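Side-chain contacts in chaperone CupB2 (Pseudomonas aeruginosa, PDB 3Q48), which probably acts as a periplasmic chaperone that helps pilus subunits fold during assembly of fimbriae: residues A[37-42]-A[78-83]; A[61-66]-A[135-140]; A[159-164]-A[228-233]; A[189-192]-A[197-200]. All coordinates share one frame; numbering follows the deposited sequence.

In the fold
Interactions 1 and 2 belong to the N-terminal domain, and interactions 3 and 4 to the C-terminal one. The two groups lie on opposite sides of the chain's centre. Interactions 1 and 3 are buried and aromatic, and each lies inside a sandwich. Interaction 2 is partly buried and rests on charge; it reaches across strand 112-121 in the same sheet whose strands supply interaction 1, and Ile-64 packs on Val-82 and Phe-80. Interaction 4 is a partly buried hairpin, held by backbone hydrogen bonds and reaching the surface. Its strand 185-194 neighbours strand 227-233 of interaction 3, where Arg-229 N bonds to Glu-191 O.

Interaction 1. Residues A[37-42]-A[78-83]; sequences VVFPAS and VPFSVT
Phe-80 brings the edge of its ring over one face of Phe-39. The touching atom is CE1 of Phe-80, which lies 4.0 Å from CD1 of Phe-39. The same CE1 is 4.2 Å from Phe-39 CG, so it sits above the rim of the ring and not above its middle. The centroids of the two rings are 5.4 Å apart and the planes meet at 58°. This is an edge-to-face pair, tilted well away from a perfect T. The two side chains come from opposing directions and pass one another, and neither ring lies flat on the other. No hydrogen bond joins the segments; the contact is purely apolar. It is also small, burying 78 Å² in all.

The backbones stay far apart, with Phe-39 CA and Phe-80 CA 10.3 Å from each other. Both CB atoms point toward the opposite segment, and the rings bridge the gap. CG of Phe-80 lies opposite its own carbonyl carbon (chi1 -57°), a turn that helps bring CE1 to the face of Phe-39. Both residues are buried, which fits a place in the hydrophobic core of the Ig-like N-terminal domain. Phe-80 also meets Phe-114 edge-to-face and packs on Ile-64, while Tyr-101 touches both phenylalanines. Strand 36-40 ends one margin of the sheet beside strand 136-145, its parallel neighbour, whereas strand 80-89 runs between strands 58-65 and 93-101.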
loop_
_atom_site.group_PDB
_atom_site.type_symbol
_atom_site.label_atom_id
_atom_site.label_comp_id
_atom_site.label_asym_id
_atom_site.label_seq_id
_atom_site.Cartn_x
_atom_site.Cartn_y
_atom_site.Cartn_z
ATOM N N VAL A 37 -4.481 4.263 0.457
ATOM C CA VAL A 37 -5.754 4.574 1.132
ATOM C C VAL A 37 -5.946 3.708 2.408
ATOM O O VAL A 37 -5.826 2.494 2.354
ATOM C CB VAL A 37 -6.955 4.394 0.173
ATOM C CG1 VAL A 37 -8.239 4.601 0.903
ATOM C CG2 VAL A 37 -6.833 5.357 -1.086
ATOM N N VAL A 38 -6.229 4.330 3.553
ATOM C CA VAL A 38 -6.530 3.574 4.732
ATOM C C VAL A 38 -8.019 3.625 4.927
ATOM O O VAL A 38 -8.630 4.711 4.950
ATOM C CB VAL A 38 -5.806 4.113 5.954
ATOM C CG1 VAL A 38 -6.211 3.327 7.194
ATOM C CG2 VAL A 38 -4.283 3.989 5.751
ATOM N N PHE A 39 -8.626 2.447 5.030
ATOM C CA PHE A 39 -10.035 2.424 5.179
ATOM C C PHE A 39 -10.325 1.877 6.551
ATOM O O PHE A 39 -10.167 0.678 6.781
ATOM C CB PHE A 39 -10.723 1.612 4.089
ATOM C CG PHE A 39 -12.167 1.903 3.988
ATOM C CD1 PHE A 39 -12.672 2.544 2.869
ATOM C CD2 PHE A 39 -13.048 1.554 5.049
ATOM C CE1 PHE A 39 -14.056 2.865 2.770
ATOM C CE2 PHE A 39 -14.452 1.853 4.974
ATOM C CZ PHE A 39 -14.939 2.537 3.817
ATOM N N PRO A 40 -10.766 2.753 7.464
ATOM C CA PRO A 40 -11.060 2.338 8.847
ATOM C C PRO A 40 -12.464 1.727 8.935
ATOM O O PRO A 40 -13.433 2.324 8.437
ATOM C CB PRO A 40 -10.940 3.646 9.645
ATOM C CG PRO A 40 -10.849 4.809 8.566
ATOM C CD PRO A 40 -11.125 4.166 7.214
ATOM N N ALA A 41 -12.548 0.526 9.524
ATOM C CA ALA A 41 -13.823 -0.223 9.644
ATOM C C ALA A 41 -15.018 0.601 10.156
ATOM O O ALA A 41 -16.164 0.341 9.762
ATOM C CB ALA A 41 -13.655 -1.495 10.503
ATOM N N SER A 42 -14.766 1.576 11.034
ATOM C CA SER A 42 -15.864 2.395 11.553
ATOM C C SER A 42 -16.541 3.249 10.469
ATOM O O SER A 42 -17.693 3.623 10.632
ATOM C CB SER A 42 -15.401 3.267 12.717
ATOM O OG SER A 42 -14.533 4.302 12.284
ATOM N N VAL A 78 -15.597 -7.411 -4.994
ATOM C CA VAL A 78 -14.957 -6.783 -3.854
ATOM C C VAL A 78 -15.977 -5.875 -3.186
ATOM O O VAL A 78 -16.812 -5.269 -3.884
ATOM C CB VAL A 78 -13.709 -5.980 -4.240
ATOM C CG1 VAL A 78 -12.741 -6.860 -5.015
ATOM C CG2 VAL A 78 -14.079 -4.717 -4.999
ATOM N N PRO A 79 -15.918 -5.771 -1.839
ATOM C CA PRO A 79 -16.902 -5.009 -1.087
ATOM C C PRO A 79 -16.678 -3.500 -1.111
ATOM O O PRO A 79 -17.052 -2.816 -0.180
ATOM C CB PRO A 79 -16.712 -5.524 0.337
ATOM C CG PRO A 79 -15.289 -5.799 0.421
ATOM C CD PRO A 79 -14.846 -6.256 -0.956
ATOM N N PHE A 80 -16.071 -2.986 -2.165
ATOM C CA PHE A 80 -15.932 -1.543 -2.298
ATOM C C PHE A 80 -16.511 -1.057 -3.628
ATOM O O PHE A 80 -16.479 -1.777 -4.611
ATOM C CB PHE A 80 -14.475 -1.115 -2.110
ATOM C CG PHE A 80 -13.892 -1.531 -0.802
ATOM C CD1 PHE A 80 -14.120 -0.780 0.327
ATOM C CD2 PHE A 80 -13.123 -2.693 -0.708
ATOM C CE1 PHE A 80 -13.610 -1.141 1.533
ATOM C CE2 PHE A 80 -12.593 -3.109 0.520
ATOM C CZ PHE A 80 -12.843 -2.325 1.649
ATOM N N SER A 81 -17.088 0.137 -3.631
ATOM C CA SER A 81 -17.439 0.815 -4.855
ATOM C C SER A 81 -16.681 2.158 -4.913
ATOM O O SER A 81 -16.294 2.689 -3.898
ATOM C CB SER A 81 -18.944 1.028 -4.909
ATOM O OG SER A 81 -19.320 2.004 -3.941
ATOM N N VAL A 82 -16.441 2.678 -6.111
ATOM C CA VAL A 82 -15.848 3.994 -6.271
ATOM C C VAL A 82 -16.782 4.827 -7.109
ATOM O O VAL A 82 -17.100 4.485 -8.244
ATOM C CB VAL A 82 -14.461 3.977 -6.926
ATOM C CG1 VAL A 82 -13.749 5.362 -6.723
ATOM C CG2 VAL A 82 -13.626 2.923 -6.299
ATOM N N THR A 83 -17.210 5.937 -6.522
ATOM C CA THR A 83 -18.131 6.870 -7.126
ATOM C C THR A 83 -17.395 8.188 -7.267
ATOM O O THR A 83 -16.758 8.618 -6.318
ATOM C CB THR A 83 -19.324 7.058 -6.162
ATOM O OG1 THR A 83 -19.797 5.765 -5.795
ATOM C CG2 THR A 83 -20.473 7.846 -6.798
#

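Interaction 2. Residues A[61-66]-A[135-140]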
loop_
_atom_site.group_PDB
_atom_site.type_symbol
_atom_site.label_atom_id
_atom_site.label_comp_id
_atom_site.label_asym_id
_atom_site.label_seq_id
_atom_site.Cartn_x
_atom_site.Cartn_y
_atom_site.Cartn_z
ATOM N N GLN A 61 -10.834 7.051 -14.799
ATOM C CA GLN A 61 -11.589 5.859 -14.410
ATOM C C GLN A 61 -10.931 5.225 -13.193
ATOM O O GLN A 61 -9.708 5.062 -13.146
ATOM C CB GLN A 61 -11.628 4.856 -15.559
ATOM C CG GLN A 61 -12.620 3.696 -15.406
ATOM C CD GLN A 61 -12.591 2.805 -16.657
ATOM O OE1 GLN A 61 -12.503 3.311 -17.782
ATOM N NE2 GLN A 61 -12.623 1.497 -16.469
ATOM N N ALA A 62 -11.764 4.829 -12.240
ATOM C CA ALA A 62 -11.340 4.383 -10.942
ATOM C C ALA A 62 -12.121 3.117 -10.642
ATOM O O ALA A 62 -13.288 3.038 -10.984
ATOM C CB ALA A 62 -11.651 5.453 -9.929
ATOM N N TRP A 63 -11.471 2.130 -10.019
ATOM C CA TRP A 63 -12.065 0.831 -9.673
ATOM C C TRP A 63 -11.128 0.137 -8.709
ATOM O O TRP A 63 -9.905 0.386 -8.735
ATOM C CB TRP A 63 -12.340 -0.058 -10.929
ATOM C CG TRP A 63 -11.169 -0.754 -11.547
ATOM C CD1 TRP A 63 -10.761 -2.031 -11.306
ATOM C CD2 TRP A 63 -10.263 -0.230 -12.528
ATOM N NE1 TRP A 63 -9.663 -2.344 -12.078
ATOM C CE2 TRP A 63 -9.328 -1.257 -12.828
ATOM C CE3 TRP A 63 -10.137 1.014 -13.174
ATOM C CZ2 TRP A 63 -8.279 -1.082 -13.715
ATOM C CZ3 TRP A 63 -9.094 1.194 -14.077
ATOM C CH2 TRP A 63 -8.176 0.140 -14.345
ATOM N N ILE A 64 -11.699 -0.763 -7.905
ATOM C CA ILE A 64 -10.969 -1.530 -6.916
ATOM C C ILE A 64 -10.906 -3.005 -7.234
ATOM O O ILE A 64 -11.916 -3.615 -7.618
ATOM C CB ILE A 64 -11.579 -1.295 -5.507
ATOM C CG1 ILE A 64 -11.234 0.143 -5.046
ATOM C CG2 ILE A 64 -11.032 -2.263 -4.507
ATOM C CD1 ILE A 64 -12.284 0.730 -4.337
ATOM N N ASP A 65 -9.719 -3.584 -7.085
ATOM C CA ASP A 65 -9.611 -5.021 -7.175
ATOM C C ASP A 65 -8.967 -5.631 -5.915
ATOM O O ASP A 65 -8.622 -4.900 -5.006
ATOM C CB ASP A 65 -8.977 -5.447 -8.506
ATOM C CG ASP A 65 -7.491 -5.184 -8.574
ATOM O OD1 ASP A 65 -6.732 -5.777 -7.783
ATOM O OD2 ASP A 65 -7.079 -4.421 -9.466
ATOM N N ASP A 66 -8.872 -6.957 -5.835
ATOM C CA ASP A 66 -8.397 -7.615 -4.613
ATOM C C ASP A 66 -7.050 -8.240 -4.848
ATOM O O ASP A 66 -6.641 -9.078 -4.069
ATOM C CB ASP A 66 -9.375 -8.700 -4.151
ATOM C CG ASP A 66 -9.529 -9.840 -5.195
ATOM O OD1 ASP A 66 -8.861 -9.789 -6.264
ATOM O OD2 ASP A 66 -10.320 -10.779 -4.952
ATOM N N SER A 135 -2.721 6.155 -23.049
ATOM C CA SER A 135 -3.276 6.375 -21.666
ATOM C C SER A 135 -2.431 5.767 -20.530
ATOM O O SER A 135 -1.720 4.785 -20.753
ATOM C CB SER A 135 -4.704 5.806 -21.569
ATOM O OG SER A 135 -5.558 6.336 -22.578
ATOM N N PHE A 136 -2.525 6.335 -19.322
ATOM C CA PHE A 136 -1.639 5.955 -18.176
ATOM C C PHE A 136 -2.375 5.426 -16.908
ATOM O O PHE A 136 -3.396 5.982 -16.507
ATOM C CB PHE A 136 -0.669 7.134 -17.815
ATOM N N ARG A 137 -1.844 4.367 -16.277
ATOM C CA ARG A 137 -2.588 3.653 -15.232
ATOM C C ARG A 137 -1.871 3.592 -13.920
ATOM O O ARG A 137 -0.754 3.088 -13.879
ATOM C CB ARG A 137 -2.843 2.219 -15.640
ATOM C CG ARG A 137 -3.653 1.461 -14.605
ATOM C CD ARG A 137 -2.974 0.168 -14.256
ATOM N NE ARG A 137 -3.865 -0.690 -13.478
ATOM C CZ ARG A 137 -4.299 -1.876 -13.894
ATOM N NH1 ARG A 137 -3.922 -2.335 -15.067
ATOM N NH2 ARG A 137 -5.107 -2.606 -13.134
ATOM N N SER A 138 -2.523 4.040 -12.843
ATOM C CA SER A 138 -1.956 4.012 -11.486
ATOM C C SER A 138 -2.612 3.011 -10.548
ATOM O O SER A 138 -3.799 2.729 -10.663
ATOM C CB SER A 138 -2.043 5.379 -10.859
ATOM O OG SER A 138 -0.832 6.029 -11.090
ATOM N N ARG A 139 -1.825 2.527 -9.589
ATOM C CA ARG A 139 -2.244 1.436 -8.723
ATOM C C ARG A 139 -1.822 1.648 -7.271
ATOM O O ARG A 139 -0.635 1.527 -6.987
ATOM C CB ARG A 139 -1.642 0.157 -9.269
ATOM C CG ARG A 139 -2.376 -1.079 -8.822
ATOM C CD ARG A 139 -2.002 -2.286 -9.618
ATOM N NE ARG A 139 -2.318 -3.446 -8.809
ATOM C CZ ARG A 139 -3.497 -4.058 -8.811
ATOM N NH1 ARG A 139 -4.494 -3.632 -9.595
ATOM N NH2 ARG A 139 -3.667 -5.119 -8.047
ATOM N N PHE A 140 -2.785 1.951 -6.371
ATOM C CA PHE A 140 -2.583 2.268 -4.901
ATOM C C PHE A 140 -3.080 1.197 -3.896
ATOM O O PHE A 140 -4.132 0.595 -4.076
ATOM C CB PHE A 140 -3.252 3.618 -4.533
ATOM C CG PHE A 140 -2.916 4.704 -5.498
ATOM C CD1 PHE A 140 -1.762 5.473 -5.312
ATOM C CD2 PHE A 140 -3.673 4.874 -6.673
ATOM C CE1 PHE A 140 -1.385 6.452 -6.274
ATOM C CE2 PHE A 140 -3.320 5.824 -7.610
ATOM C CZ PHE A 140 -2.180 6.627 -7.422
#
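The N-terminal Ig-like domain of this pilus-chaperone family places strands 58-65 and 136-145 on either side of strand 112-121, and here Asp-65 and Trp-63 reach across that middle strand to Arg-139 and Arg-137. Asp-65 and Arg-139 form a salt bridge of the two-pronged, end-on kind. Arg-139 NH1 gives a hydrogen bond of 2.7 Å to Asp-65 OD2. Its NH2 gives a longer one of 3.1 Å to Asp-65 OD1. Each carboxylate oxygen uses its syn lone pair. The carboxylate and guanidinium planes are only 17° apart, so the two flat groups lie almost in one plane. The paired bonds probably hold both groups in orientation, helped by Asn-117. The Arg-139 chain is stretched out, and this carries its guanidinium across strand 112-121 to the carboxylate.

Trp-63 works differently. Its CZ2 lies 3.6 Å from Arg-137 NH2 and 4.1 Å from Arg-137 CZ, over one face of the guanidinium. The planes are 50° apart, so this is no flat stack. Arg-137 gets there through a bend at its second torsion.

Asn-117 of the middle strand joins the group. Its OD1 takes hydrogen bonds from Arg-137 NH2 and Arg-139 NH1, and its ND2 gives one to Asp-65 OD2. Trp-115 adds a cation-pi contact to Arg-139. Arg-137 may add some favourable charge: its NH2 stands 4.5 Å from Asp-65 OD2, too far for a salt bridge.

Interaction 3. Residues A[159-164]-A[228-233]; sequences LQWKFL and VRYEVI
The backbones at Trp-161 and Val-228 come within 7.8 Å, measured between CA atoms, and widen to 10.5 Å between Leu-159 CA and Tyr-230 CA. Side chains fill the gap. Val-228 CG1 stands over the five-membered ring of Trp-161, 3.7 Å from its centroid and 16° off the ring normal, a CH-pi contact. This methyl lies between the backbone N and the carbonyl carbon (chi1 66°), which turns it onto the indole face. Val-228 CG2 lies on the same face, 3.9 Å over Trp-161 CE3 of the six-membered ring.

Tyr-230 packs on the same indole. Trp-161 CZ2 comes over one face of the phenol ring, 3.4 Å from Tyr-230 CD2. Trp-161 NE1 also makes a close contact with that ring, 3.2 Å from Tyr-230 CE2. The ring planes meet at 32°, an oblique pair. Leu-159 CD1 adds a looser apolar touch, 4.1 Å from Tyr-230 CE1. Tyr-230 OH is hydrogen-bonded to the carbonyl oxygen of Ala-156.

Strand 160-163 belongs to a three-stranded sheet and strand 227-233 to a four-stranded one. These side chains form part of the core of an Ig-like beta sandwich, the C-terminal domain of a PapD-type chaperone.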
loop_
_atom_site.group_PDB
_atom_site.type_symbol
_atom_site.label_atom_id
_atom_site.label_comp_id
_atom_site.label_asym_id
_atom_site.label_seq_id
_atom_site.Cartn_x
_atom_site.Cartn_y
_atom_site.Cartn_z
ATOM N N LEU A 159 9.161 -6.384 13.835
ATOM C CA LEU A 159 9.644 -7.329 12.847
ATOM C C LEU A 159 10.894 -7.983 13.403
ATOM O O LEU A 159 11.675 -7.334 14.082
ATOM C CB LEU A 159 9.942 -6.588 11.544
ATOM C CG LEU A 159 8.702 -5.878 11.042
ATOM C CD1 LEU A 159 9.050 -5.062 9.812
ATOM C CD2 LEU A 159 7.608 -6.893 10.719
ATOM N N GLN A 160 11.070 -9.266 13.180
ATOM C CA GLN A 160 12.323 -9.865 13.607
ATOM C C GLN A 160 13.067 -10.375 12.407
ATOM O O GLN A 160 12.466 -10.748 11.395
ATOM C CB GLN A 160 12.124 -10.895 14.727
ATOM C CG GLN A 160 10.978 -11.881 14.569
ATOM C CD GLN A 160 10.183 -12.004 15.871
ATOM O OE1 GLN A 160 10.420 -11.211 16.798
ATOM N NE2 GLN A 160 9.232 -12.962 15.947
ATOM N N TRP A 161 14.375 -10.323 12.457
ATOM C CA TRP A 161 15.117 -10.603 11.226
ATOM C C TRP A 161 16.072 -11.756 11.412
ATOM O O TRP A 161 16.528 -12.008 12.502
ATOM C CB TRP A 161 15.846 -9.333 10.720
ATOM C CG TRP A 161 14.888 -8.198 10.464
ATOM C CD1 TRP A 161 14.205 -7.458 11.399
ATOM C CD2 TRP A 161 14.474 -7.705 9.180
ATOM N NE1 TRP A 161 13.421 -6.519 10.769
ATOM C CE2 TRP A 161 13.559 -6.656 9.410
ATOM C CE3 TRP A 161 14.779 -8.068 7.861
ATOM C CZ2 TRP A 161 12.943 -5.957 8.375
ATOM C CZ3 TRP A 161 14.172 -7.363 6.816
ATOM C CH2 TRP A 161 13.261 -6.314 7.088
ATOM N N LYS A 162 16.357 -12.468 10.336
ATOM C CA LYS A 162 17.336 -13.549 10.402
ATOM C C LYS A 162 17.924 -13.907 9.032
ATOM O O LYS A 162 17.309 -13.654 7.959
ATOM C CB LYS A 162 16.721 -14.799 11.045
ATOM C CG LYS A 162 15.915 -15.663 10.100
ATOM C CD LYS A 162 15.669 -17.035 10.713
ATOM C CE LYS A 162 14.537 -17.704 9.929
ATOM N NZ LYS A 162 14.763 -19.161 9.564
ATOM N N PHE A 163 19.119 -14.507 9.090
ATOM C CA PHE A 163 19.752 -15.090 7.916
ATOM C C PHE A 163 19.149 -16.447 7.603
ATOM O O PHE A 163 18.737 -17.201 8.512
ATOM C CB PHE A 163 21.241 -15.284 8.147
ATOM C CG PHE A 163 22.049 -14.005 8.149
ATOM C CD1 PHE A 163 22.326 -13.342 6.956
ATOM C CD2 PHE A 163 22.587 -13.504 9.349
ATOM C CE1 PHE A 163 23.100 -12.164 6.956
ATOM C CE2 PHE A 163 23.365 -12.352 9.363
ATOM C CZ PHE A 163 23.617 -11.670 8.162
ATOM N N LEU A 164 19.073 -16.737 6.305
ATOM C CA LEU A 164 18.864 -18.111 5.786
ATOM C C LEU A 164 20.118 -18.508 4.997
ATOM O O LEU A 164 20.421 -19.696 4.838
ATOM C CB LEU A 164 17.636 -18.178 4.875
ATOM C CG LEU A 164 16.271 -18.705 5.341
ATOM C CD1 LEU A 164 15.767 -18.006 6.600
ATOM C CD2 LEU A 164 15.280 -18.549 4.195
ATOM N N VAL A 228 20.450 -4.973 10.014
ATOM C CA VAL A 228 19.549 -4.614 8.926
ATOM C C VAL A 228 19.028 -3.176 9.118
ATOM O O VAL A 228 18.663 -2.807 10.236
ATOM C CB VAL A 228 18.376 -5.666 8.726
ATOM C CG1 VAL A 228 17.426 -5.703 9.917
ATOM C CG2 VAL A 228 17.573 -5.335 7.480
ATOM N N ARG A 229 18.951 -2.380 8.048
ATOM C CA ARG A 229 18.358 -1.022 8.157
ATOM C C ARG A 229 17.217 -0.940 7.196
ATOM O O ARG A 229 17.382 -1.250 5.997
ATOM C CB ARG A 229 19.374 0.056 7.795
ATOM C CG ARG A 229 18.802 1.478 7.678
ATOM C CD ARG A 229 19.945 2.512 7.597
ATOM N NE ARG A 229 20.728 2.536 8.824
ATOM C CZ ARG A 229 21.778 3.321 9.056
ATOM N NH1 ARG A 229 22.202 4.180 8.132
ATOM N NH2 ARG A 229 22.418 3.227 10.227
ATOM N N TYR A 230 16.049 -0.537 7.690
ATOM C CA TYR A 230 14.923 -0.524 6.821
ATOM C C TYR A 230 14.011 0.669 7.022
ATOM O O TYR A 230 13.886 1.187 8.149
ATOM C CB TYR A 230 14.158 -1.850 6.944
ATOM C CG TYR A 230 13.651 -2.226 8.329
ATOM C CD1 TYR A 230 12.407 -1.801 8.757
ATOM C CD2 TYR A 230 14.417 -3.029 9.202
ATOM C CE1 TYR A 230 11.904 -2.166 10.028
ATOM C CE2 TYR A 230 13.942 -3.383 10.485
ATOM C CZ TYR A 230 12.673 -2.944 10.879
ATOM O OH TYR A 230 12.138 -3.252 12.118
ATOM N N GLU A 231 13.352 1.097 5.936
ATOM C CA GLU A 231 12.488 2.252 5.970
ATOM C C GLU A 231 11.119 1.809 5.594
ATOM O O GLU A 231 10.953 1.110 4.591
ATOM C CB GLU A 231 12.916 3.320 4.958
ATOM C CG GLU A 231 14.264 3.953 5.251
ATOM C CD GLU A 231 14.612 5.155 4.361
ATOM O OE1 GLU A 231 13.739 5.663 3.620
ATOM O OE2 GLU A 231 15.769 5.609 4.410
ATOM N N VAL A 232 10.121 2.270 6.340
ATOM C CA VAL A 232 8.797 1.858 6.080
ATOM C C VAL A 232 7.898 3.039 5.793
ATOM O O VAL A 232 8.119 4.101 6.325
ATOM C CB VAL A 232 8.283 1.032 7.276
ATOM C CG1 VAL A 232 9.171 -0.240 7.441
ATOM C CG2 VAL A 232 8.337 1.830 8.492
ATOM N N ILE A 233 6.878 2.842 4.960
ATOM C CA ILE A 233 5.937 3.863 4.582
ATOM C C ILE A 233 4.752 3.863 5.538
ATOM O O ILE A 233 4.064 2.847 5.701
ATOM C CB ILE A 233 5.487 3.639 3.125
ATOM C CG1 ILE A 233 6.699 3.701 2.200
ATOM C CG2 ILE A 233 4.479 4.732 2.651
ATOM C CD1 ILE A 233 6.622 2.816 0.949
#

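Interaction 4. Residues A[189-192]-A[197-200]; sequences SVEL and RVMS
Two backbone hydrogen bonds join Leu-192 and Met-199. Leu-192 N gives one to Met-199 O at 2.9 Å. Met-199 N returns the other to Leu-192 O at 2.7 Å. The two residues thus form an antiparallel hydrogen-bonded pair. Next to it, Glu-191 and Ser-200 form a non-hydrogen-bonded pair, with their CA atoms 4.4 Å apart. CA-H...O contacts supplement these bonds. Glu-191 CA lies 3.5 Å from Met-199 O, and Val-198 CA makes a similar approach to Leu-192 O.

The segments belong to the beta hairpin of strands 185-194 and 197-206, in the Ig-like C-terminal domain. Their short axes run at 132°, so the pairing is antiparallel but strongly twisted. Strand 197-206 is an outer strand of its sheet. On its other side, strand 185-194 bonds to strand 227-233, through Ser-189 with Glu-231 and Glu-191 with Arg-229.

One apolar contact lies on the face of Leu-192 and Met-199, where Leu-192 CB meets Met-199 CG at 3.6 Å. Met-199 CG is also 3.1 Å from Leu-192 O, a tight approach. The first torsion of Met-199 (11°) is close to eclipsed, which may reflect some strain.

Glu-191 and Val-198 make a different contact, a methyl packed on a carboxylate. Val-198 CG1 sits over the carboxylate face, 3.4 Å from Glu-191 CD and about equally far from its two oxygens. It is also 3.7 Å from Glu-191 CB. CD of Glu-191 is anti to CA (chi2 -179°), and the glutamate side chain crosses the valine obliquely.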
loop_
_atom_site.group_PDB
_atom_site.type_symbol
_atom_site.label_atom_id
_atom_site.label_comp_id
_atom_site.label_asym_id
_atom_site.label_seq_id
_atom_site.Cartn_x
_atom_site.Cartn_y
_atom_site.Cartn_z
ATOM N N SER A 189 12.779 0.596 1.441
ATOM C CA SER A 189 14.148 0.103 1.237
ATOM C C SER A 189 14.513 -0.765 2.373
ATOM O O SER A 189 14.035 -0.546 3.480
ATOM C CB SER A 189 15.173 1.251 1.140
ATOM O OG SER A 189 15.274 1.955 2.364
ATOM N N VAL A 190 15.351 -1.761 2.092
ATOM C CA VAL A 190 15.877 -2.680 3.084
ATOM C C VAL A 190 17.330 -2.832 2.730
ATOM O O VAL A 190 17.672 -2.964 1.573
ATOM C CB VAL A 190 15.176 -4.053 2.966
ATOM C CG1 VAL A 190 15.806 -5.141 3.921
ATOM C CG2 VAL A 190 13.703 -3.871 3.214
ATOM N N GLU A 191 18.197 -2.805 3.726
ATOM C CA GLU A 191 19.627 -2.774 3.485
ATOM C C GLU A 191 20.291 -3.570 4.562
ATOM O O GLU A 191 19.880 -3.482 5.734
ATOM C CB GLU A 191 20.188 -1.332 3.541
ATOM C CG GLU A 191 19.429 -0.318 2.727
ATOM C CD GLU A 191 20.016 1.077 2.785
ATOM O OE1 GLU A 191 20.350 1.577 3.871
ATOM O OE2 GLU A 191 20.131 1.695 1.722
ATOM N N LEU A 192 21.317 -4.320 4.145
ATOM C CA LEU A 192 22.308 -4.953 5.018
ATOM C C LEU A 192 23.464 -3.985 5.181
ATOM O O LEU A 192 23.894 -3.380 4.199
ATOM C CB LEU A 192 22.832 -6.278 4.414
ATOM C CG LEU A 192 21.783 -7.381 4.179
ATOM C CD1 LEU A 192 22.430 -8.750 3.953
ATOM C CD2 LEU A 192 20.788 -7.448 5.364
ATOM N N ARG A 197 29.166 -0.351 5.294
ATOM C CA ARG A 197 29.037 -0.788 3.889
ATOM C C ARG A 197 27.602 -1.120 3.688
ATOM O O ARG A 197 27.066 -1.845 4.480
ATOM C CB ARG A 197 29.875 -2.032 3.562
ATOM C CG ARG A 197 31.320 -1.750 3.325
ATOM C CD ARG A 197 32.099 -3.030 3.049
ATOM N NE ARG A 197 32.775 -3.558 4.238
ATOM C CZ ARG A 197 32.548 -4.761 4.771
ATOM N NH1 ARG A 197 31.656 -5.601 4.222
ATOM N NH2 ARG A 197 33.226 -5.135 5.859
ATOM N N VAL A 198 26.967 -0.576 2.664
ATOM C CA VAL A 198 25.543 -0.798 2.523
ATOM C C VAL A 198 25.355 -1.765 1.381
ATOM O O VAL A 198 25.971 -1.621 0.335
ATOM C CB VAL A 198 24.767 0.509 2.223
ATOM C CG1 VAL A 198 23.274 0.232 2.182
ATOM C CG2 VAL A 198 25.073 1.530 3.245
ATOM N N MET A 199 24.519 -2.765 1.597
ATOM C CA MET A 199 24.165 -3.707 0.536
ATOM C C MET A 199 22.664 -3.749 0.464
ATOM O O MET A 199 22.004 -4.198 1.378
ATOM C CB MET A 199 24.799 -5.076 0.787
ATOM C CG MET A 199 25.389 -5.163 2.185
ATOM S SD MET A 199 27.077 -5.779 2.412
ATOM C CE MET A 199 28.085 -4.593 1.511
ATOM N N SER A 200 22.134 -3.218 -0.616
ATOM C CA SER A 200 20.725 -3.052 -0.769
ATOM C C SER A 200 20.052 -4.361 -1.155
ATOM O O SER A 200 20.455 -4.988 -2.139
ATOM C CB SER A 200 20.456 -2.008 -1.847
ATOM O OG SER A 200 19.059 -1.780 -1.890
#